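Local coordinates for agarase (Microbulbifer thermotolerans, PDB 3WZ1), which hydrolyses the beta-1,4-galactosidic linkages of agarose from within the chain, giving neoagarotetraose as the main product, at residues H23-D28 / Y43-E48; K95-Y100 / P231-I236. All coordinates share one frame; numbering follows the deposited sequence.

Contact 1 (H23-D28 / Y43-E48); sequences HPLSDD and YERWKE. With NA (sodium ion), chain B.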
loop_
_atom_site.group_PDB
_atom_site.type_symbol
_atom_site.label_atom_id
_atom_site.label_comp_id
_atom_site.label_asym_id
_atom_site.label_seq_id
_atom_site.Cartn_x
_atom_site.Cartn_y
_atom_site.Cartn_z
ATOM N N HIS A 23 4.326 -15.535 -7.395
ATOM C CA HIS A 23 2.906 -15.762 -7.217
ATOM C C HIS A 23 2.161 -15.081 -8.369
ATOM O O HIS A 23 2.515 -13.965 -8.778
ATOM C CB HIS A 23 2.497 -15.149 -5.877
ATOM C CG HIS A 23 1.068 -15.368 -5.510
ATOM N ND1 HIS A 23 0.028 -14.731 -6.147
ATOM C CD2 HIS A 23 0.504 -16.143 -4.560
ATOM C CE1 HIS A 23 -1.117 -15.110 -5.612
ATOM N NE2 HIS A 23 -0.856 -15.960 -4.635
ATOM N N PRO A 24 1.127 -15.733 -8.906
ATOM C CA PRO A 24 0.488 -15.190 -10.112
ATOM C C PRO A 24 -0.259 -13.854 -9.977
ATOM O O PRO A 24 -0.603 -13.259 -10.995
ATOM C CB PRO A 24 -0.483 -16.303 -10.526
ATOM C CG PRO A 24 -0.709 -17.097 -9.292
ATOM C CD PRO A 24 0.583 -17.049 -8.532
ATOM N N LEU A 25 -0.485 -13.352 -8.770
ATOM C CA LEU A 25 -1.059 -12.020 -8.606
ATOM C C LEU A 25 -0.100 -10.922 -9.084
ATOM O O LEU A 25 -0.508 -9.797 -9.370
ATOM C CB LEU A 25 -1.461 -11.772 -7.143
ATOM C CG LEU A 25 -2.087 -10.423 -6.822
ATOM C CD1 LEU A 25 -3.365 -10.160 -7.608
ATOM C CD2 LEU A 25 -2.349 -10.308 -5.325
ATOM N N SER A 26 1.185 -11.254 -9.168
ATOM C CA SER A 26 2.197 -10.278 -9.579
ATOM C C SER A 26 1.833 -9.685 -10.940
ATOM O O SER A 26 1.430 -10.419 -11.853
ATOM C CB SER A 26 3.577 -10.917 -9.637
ATOM O OG SER A 26 3.873 -11.580 -8.404
ATOM N N ASP A 27 1.952 -8.368 -11.050
ATOM C CA ASP A 27 1.462 -7.608 -12.207
ATOM C C ASP A 27 2.415 -6.433 -12.433
ATOM O O ASP A 27 2.610 -5.639 -11.533
ATOM C CB ASP A 27 0.004 -7.144 -11.983
ATOM C CG ASP A 27 -0.707 -6.726 -13.269
ATOM O OD1 ASP A 27 -0.026 -6.538 -14.298
ATOM O OD2 ASP A 27 -1.959 -6.566 -13.238
ATOM N N ASP A 28 2.993 -6.341 -13.633
ATOM C CA ASP A 28 3.798 -5.182 -14.006
ATOM C C ASP A 28 3.078 -4.192 -14.929
ATOM O O ASP A 28 3.684 -3.260 -15.438
ATOM C CB ASP A 28 5.183 -5.594 -14.549
ATOM C CG ASP A 28 5.112 -6.383 -15.830
ATOM O OD1 ASP A 28 3.990 -6.718 -16.300
ATOM O OD2 ASP A 28 6.202 -6.687 -16.381
ATOM N N TYR A 43 -8.970 -7.504 -15.096
ATOM C CA TYR A 43 -9.909 -8.272 -14.299
ATOM C C TYR A 43 -9.481 -9.716 -14.007
ATOM O O TYR A 43 -10.099 -10.389 -13.185
ATOM C CB TYR A 43 -11.315 -8.230 -14.936
ATOM C CG TYR A 43 -11.996 -6.869 -14.888
ATOM C CD1 TYR A 43 -12.237 -6.222 -13.679
ATOM C CD2 TYR A 43 -12.466 -6.245 -16.053
ATOM C CE1 TYR A 43 -12.880 -4.993 -13.622
ATOM C CE2 TYR A 43 -13.117 -5.024 -15.991
ATOM C CZ TYR A 43 -13.328 -4.407 -14.774
ATOM O OH TYR A 43 -13.969 -3.177 -14.684
ATOM N N GLU A 44 -8.400 -10.182 -14.635
ATOM C CA GLU A 44 -7.859 -11.480 -14.276
ATOM C C GLU A 44 -7.353 -11.486 -12.830
ATOM O O GLU A 44 -7.361 -12.532 -12.161
ATOM C CB GLU A 44 -6.718 -11.896 -15.199
ATOM C CG GLU A 44 -7.112 -12.324 -16.605
ATOM C CD GLU A 44 -5.877 -12.488 -17.495
ATOM O OE1 GLU A 44 -4.779 -12.797 -16.964
ATOM O OE2 GLU A 44 -5.972 -12.268 -18.718
ATOM N N ARG A 45 -6.894 -10.330 -12.359
ATOM C CA ARG A 45 -6.322 -10.224 -11.016
ATOM C C ARG A 45 -7.078 -9.314 -10.065
ATOM O O ARG A 45 -7.058 -9.543 -8.849
ATOM C CB ARG A 45 -4.884 -9.695 -11.104
ATOM C CG ARG A 45 -3.910 -10.677 -11.727
ATOM C CD ARG A 45 -2.560 -10.034 -11.964
ATOM N NE ARG A 45 -1.630 -11.060 -12.421
ATOM C CZ ARG A 45 -1.582 -11.547 -13.655
ATOM N NH1 ARG A 45 -2.373 -11.086 -14.625
ATOM N NH2 ARG A 45 -0.736 -12.528 -13.918
ATOM N N TRP A 46 -7.671 -8.254 -10.615
ATOM C CA TRP A 46 -8.100 -7.089 -9.827
ATOM C C TRP A 46 -9.570 -6.799 -9.926
ATOM O O TRP A 46 -10.219 -7.118 -10.927
ATOM C CB TRP A 46 -7.355 -5.811 -10.265
ATOM C CG TRP A 46 -5.851 -5.996 -10.271
ATOM C CD1 TRP A 46 -5.055 -6.151 -11.362
ATOM C CD2 TRP A 46 -4.997 -6.102 -9.122
ATOM N NE1 TRP A 46 -3.743 -6.332 -10.964
ATOM C CE2 TRP A 46 -3.687 -6.305 -9.597
ATOM C CE3 TRP A 46 -5.207 -6.013 -7.741
ATOM C CZ2 TRP A 46 -2.597 -6.452 -8.734
ATOM C CZ3 TRP A 46 -4.125 -6.151 -6.891
ATOM C CH2 TRP A 46 -2.846 -6.366 -7.390
ATOM N N LYS A 47 -10.084 -6.173 -8.885
ATOM C CA LYS A 47 -11.382 -5.511 -8.946
ATOM C C LYS A 47 -11.190 -4.031 -8.648
ATOM O O LYS A 47 -10.229 -3.643 -7.954
ATOM C CB LYS A 47 -12.367 -6.144 -7.947
ATOM C CG LYS A 47 -12.016 -5.897 -6.473
ATOM C CD LYS A 47 -13.003 -6.455 -5.450
ATOM C CE LYS A 47 -14.330 -5.693 -5.398
ATOM N NZ LYS A 47 -14.398 -4.280 -4.889
ATOM N N GLU A 48 -12.096 -3.190 -9.155
ATOM C CA GLU A 48 -12.104 -1.784 -8.740
ATOM C C GLU A 48 -12.644 -1.690 -7.322
ATOM O O GLU A 48 -13.528 -2.469 -6.936
ATOM C CB GLU A 48 -12.954 -0.941 -9.687
ATOM C CG GLU A 48 -12.313 -0.822 -11.069
ATOM C CD GLU A 48 -13.309 -0.880 -12.203
ATOM O OE1 GLU A 48 -13.269 0.015 -13.071
ATOM O OE2 GLU A 48 -14.110 -1.860 -12.219
HETATM NA NA NA B . 5.259 -1.589 -15.099
HETATM O O HOH W 1 2.470 -12.870 -12.636
HETATM O O HOH W 2 -3.604 -8.430 -14.615
#

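Contact 2 (K95-Y100 / P231-I236); sequences KAPLTY and PMYAII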
loop_
_atom_site.group_PDB
_atom_site.type_symbol
_atom_site.label_atom_id
_atom_site.label_comp_id
_atom_site.label_asym_id
_atom_site.label_seq_id
_atom_site.Cartn_x
_atom_site.Cartn_y
_atom_site.Cartn_z
ATOM N N LYS A 95 -8.543 -9.898 -6.357
ATOM C CA LYS A 95 -9.714 -10.772 -6.261
ATOM C C LYS A 95 -9.505 -11.912 -5.262
ATOM O O LYS A 95 -10.471 -12.386 -4.643
ATOM C CB LYS A 95 -10.077 -11.323 -7.641
ATOM C CG LYS A 95 -10.649 -10.254 -8.541
ATOM C CD LYS A 95 -11.179 -10.804 -9.852
ATOM C CE LYS A 95 -12.130 -9.826 -10.535
ATOM N NZ LYS A 95 -12.587 -10.418 -11.835
ATOM N N ALA A 96 -8.253 -12.316 -5.085
ATOM C CA ALA A 96 -7.902 -13.375 -4.144
ATOM C C ALA A 96 -6.890 -12.846 -3.135
ATOM O O ALA A 96 -6.123 -11.960 -3.472
ATOM C CB ALA A 96 -7.302 -14.541 -4.899
ATOM N N PRO A 97 -6.889 -13.395 -1.913
ATOM C CA PRO A 97 -5.979 -12.950 -0.878
ATOM C C PRO A 97 -4.695 -13.762 -0.828
ATOM O O PRO A 97 -4.596 -14.833 -1.461
ATOM C CB PRO A 97 -6.780 -13.192 0.389
ATOM C CG PRO A 97 -7.538 -14.449 0.080
ATOM C CD PRO A 97 -7.850 -14.394 -1.390
ATOM N N LEU A 98 -3.733 -13.227 -0.081
ATOM C CA LEU A 98 -2.458 -13.873 0.184
ATOM C C LEU A 98 -2.389 -14.300 1.632
ATOM O O LEU A 98 -3.114 -13.771 2.491
ATOM C CB LEU A 98 -1.320 -12.899 -0.068
ATOM C CG LEU A 98 -1.280 -12.294 -1.458
ATOM C CD1 LEU A 98 -0.163 -11.310 -1.551
ATOM C CD2 LEU A 98 -1.147 -13.360 -2.523
ATOM N N THR A 99 -1.519 -15.274 1.889
ATOM C CA THR A 99 -1.240 -15.732 3.244
ATOM C C THR A 99 0.256 -15.834 3.464
ATOM O O THR A 99 1.007 -16.078 2.533
ATOM C CB THR A 99 -1.845 -17.121 3.527
ATOM O OG1 THR A 99 -1.496 -18.040 2.465
ATOM C CG2 THR A 99 -3.381 -17.015 3.729
ATOM N N TYR A 100 0.681 -15.672 4.705
ATOM C CA TYR A 100 2.076 -15.896 5.065
ATOM C C TYR A 100 2.418 -17.367 4.821
ATOM O O TYR A 100 1.530 -18.215 4.852
ATOM C CB TYR A 100 2.338 -15.546 6.527
ATOM C CG TYR A 100 1.764 -16.546 7.505
ATOM C CD1 TYR A 100 2.472 -17.693 7.832
ATOM C CD2 TYR A 100 0.525 -16.350 8.105
ATOM C CE1 TYR A 100 1.960 -18.623 8.716
ATOM C CE2 TYR A 100 -0.010 -17.299 8.965
ATOM C CZ TYR A 100 0.733 -18.430 9.278
ATOM O OH TYR A 100 0.243 -19.365 10.184
ATOM N N PRO A 231 -5.971 -14.517 5.908
ATOM C CA PRO A 231 -5.628 -14.137 4.537
ATOM C C PRO A 231 -5.902 -12.657 4.307
ATOM O O PRO A 231 -6.872 -12.119 4.857
ATOM C CB PRO A 231 -6.560 -14.987 3.688
ATOM C CG PRO A 231 -6.990 -16.118 4.579
ATOM C CD PRO A 231 -7.040 -15.533 5.949
ATOM N N MET A 232 -5.042 -11.993 3.535
ATOM C CA MET A 232 -5.223 -10.562 3.301
ATOM C C MET A 232 -5.222 -10.240 1.820
ATOM O O MET A 232 -4.423 -10.779 1.048
ATOM C CB MET A 232 -4.123 -9.741 3.973
ATOM C CG MET A 232 -4.083 -9.885 5.481
ATOM S SD MET A 232 -2.849 -8.777 6.178
ATOM C CE MET A 232 -2.715 -9.468 7.831
ATOM N N TYR A 233 -6.108 -9.323 1.441
ATOM C CA TYR A 233 -6.223 -8.869 0.066
ATOM C C TYR A 233 -5.253 -7.719 -0.174
ATOM O O TYR A 233 -5.065 -6.866 0.705
ATOM C CB TYR A 233 -7.663 -8.420 -0.241
ATOM C CG TYR A 233 -8.618 -9.585 -0.146
ATOM C CD1 TYR A 233 -9.155 -9.971 1.075
ATOM C CD2 TYR A 233 -8.922 -10.329 -1.276
ATOM C CE1 TYR A 233 -9.964 -11.085 1.166
ATOM C CE2 TYR A 233 -9.739 -11.446 -1.188
ATOM C CZ TYR A 233 -10.244 -11.799 0.032
ATOM O OH TYR A 233 -11.056 -12.921 0.136
ATOM N N ALA A 234 -4.642 -7.703 -1.354
ATOM C CA ALA A 234 -3.801 -6.586 -1.766
ATOM C C ALA A 234 -4.657 -5.416 -2.208
ATOM O O ALA A 234 -5.586 -5.602 -3.003
ATOM C CB ALA A 234 -2.893 -7.033 -2.896
ATOM N N ILE A 235 -4.319 -4.214 -1.738
ATOM C CA ILE A 235 -5.061 -3.012 -2.071
ATOM C C ILE A 235 -4.069 -1.937 -2.473
ATOM O O ILE A 235 -3.055 -1.708 -1.802
ATOM C CB ILE A 235 -5.912 -2.526 -0.870
ATOM C CG1 ILE A 235 -6.788 -3.678 -0.330
ATOM C CG2 ILE A 235 -6.746 -1.324 -1.252
ATOM C CD1 ILE A 235 -7.447 -3.363 1.001
ATOM N N ILE A 236 -4.382 -1.275 -3.576
ATOM C CA ILE A 236 -3.586 -0.142 -4.049
ATOM C C ILE A 236 -4.558 1.012 -4.135
ATOM O O ILE A 236 -5.537 0.941 -4.872
ATOM C CB ILE A 236 -2.943 -0.405 -5.411
ATOM C CG1 ILE A 236 -2.084 -1.685 -5.385
ATOM C CG2 ILE A 236 -2.094 0.813 -5.803
ATOM C CD1 ILE A 236 -1.826 -2.262 -6.763
#

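Contact 1 (H23-D28 / Y43-E48)
Arg45 and Asp27 reach across this contact through two first torsions. Arg45 CG stands anti to its carbonyl carbon (chi1 -69°), and the chain then runs extended to NE, which brings it to the carbonyl oxygens of the turn from His23 to Ser26. Asp27 CG lies anti to its backbone N, on the side where Trp46 NE1 can meet OD2. Arg45 NE donates to Pro24 O at 2.8 Å; the oxygen lies 23° out of the guanidinium plane, and the N-H...O angle is a bent 134°. A weak bond from Arg45 NH2 reaches the same oxygen. Trp46 NE1 gives Asp27 OD2 a straighter bond of 2.9 Å. Asp27 OD2 uses its anti lone pair, and carboxylate and indole are nearly coplanar. Tyr31 OH also hydrogen-bonds to OD2, and a water links OD2 to Arg45 NH1. Leu25 CD1 sits over one face of the Trp46 indole, 4.0 Å from its six-membered-ring centroid. An alanine in place of Arg45 would probably leave Pro24 O without its guanidinium mate and the water at Asp27 without its arginine partner. The contact joins the loop after strand 18-22 to the start of strand 46-48 in the GH16 domain. Asp28 O binds a sodium ion with Asp4, Gly72 and Asp267. Asp27 OD2 thus has three partners, and its charge probably also attracts Arg45 NE, 4.6 Å away, without a direct bond.

Contact 2 (K95-Y100 / P231-I236)
This is a single antiparallel bridge between a loop and strand 232-239 of the jelly roll of the GH16 catalytic domain. Residues 95-100 link strand 87-94 to strand 102-109. Residues 231-236 hold the first part of strand 232-239, which also pairs with strands 87-94 and 116-123. Leu98 and Met232 form a hydrogen-bonded pair. Leu98 N donates to Met232 O, and Met232 N donates to Leu98 O, both at 2.8 Å. Both bonds are nearly straight, with N-H...O angles of 172° and 164°. Pro231 CA adds a CA-H...O contact to Leu98 O at 3.3 Å.

Beside the bridge, Pro97 lies on the ring of Tyr233. Pro97 CB stands over the centre of that ring, 3.7 Å from its centroid and 8° off the normal, a CH-pi contact. Pro97 CD reaches the rim at Tyr233 CE2, 3.5 Å away. Tyr233 CG is anti to its carbonyl carbon, which turns the CB-CG bond toward Pro97. Lys95 O meets the ring edge near its plane. Pro97 CB also touches Pro231 CB at 3.8 Å. In one of its two conformers, Thr99 CG2 lies against Pro231.

Leu98 packs on Phe271 and His23, and Met232 on Phe121. The Met232 side chain is about 6 Å from that of Glu129, the predicted nucleophile. The two backbone bonds set the register, while the contacts beside them are van der Waals and CH-pi, so they add packing and not direction.

Contact 1 is the more buried of the two, although it lies farther from the centre of the chain. Contact 2 is partly buried, with several exposed residues. Both are tied to strand 87-94 and its continuation. Arg45 O accepts from Lys95 N, and Lys95 NZ probably bonds to Tyr43 O at 2.8 Å, so the 43-48 segment touches the 95-100 segment directly. His23 also packs on Leu98. Their chemistry differs. Contact 1 rests on side-chain donors meeting a backbone carbonyl and a carboxylate, helped by water. Contact 2 rests on a backbone bridge flanked by proline and tyrosine packing. Both reach strand 264-276 through Phe271.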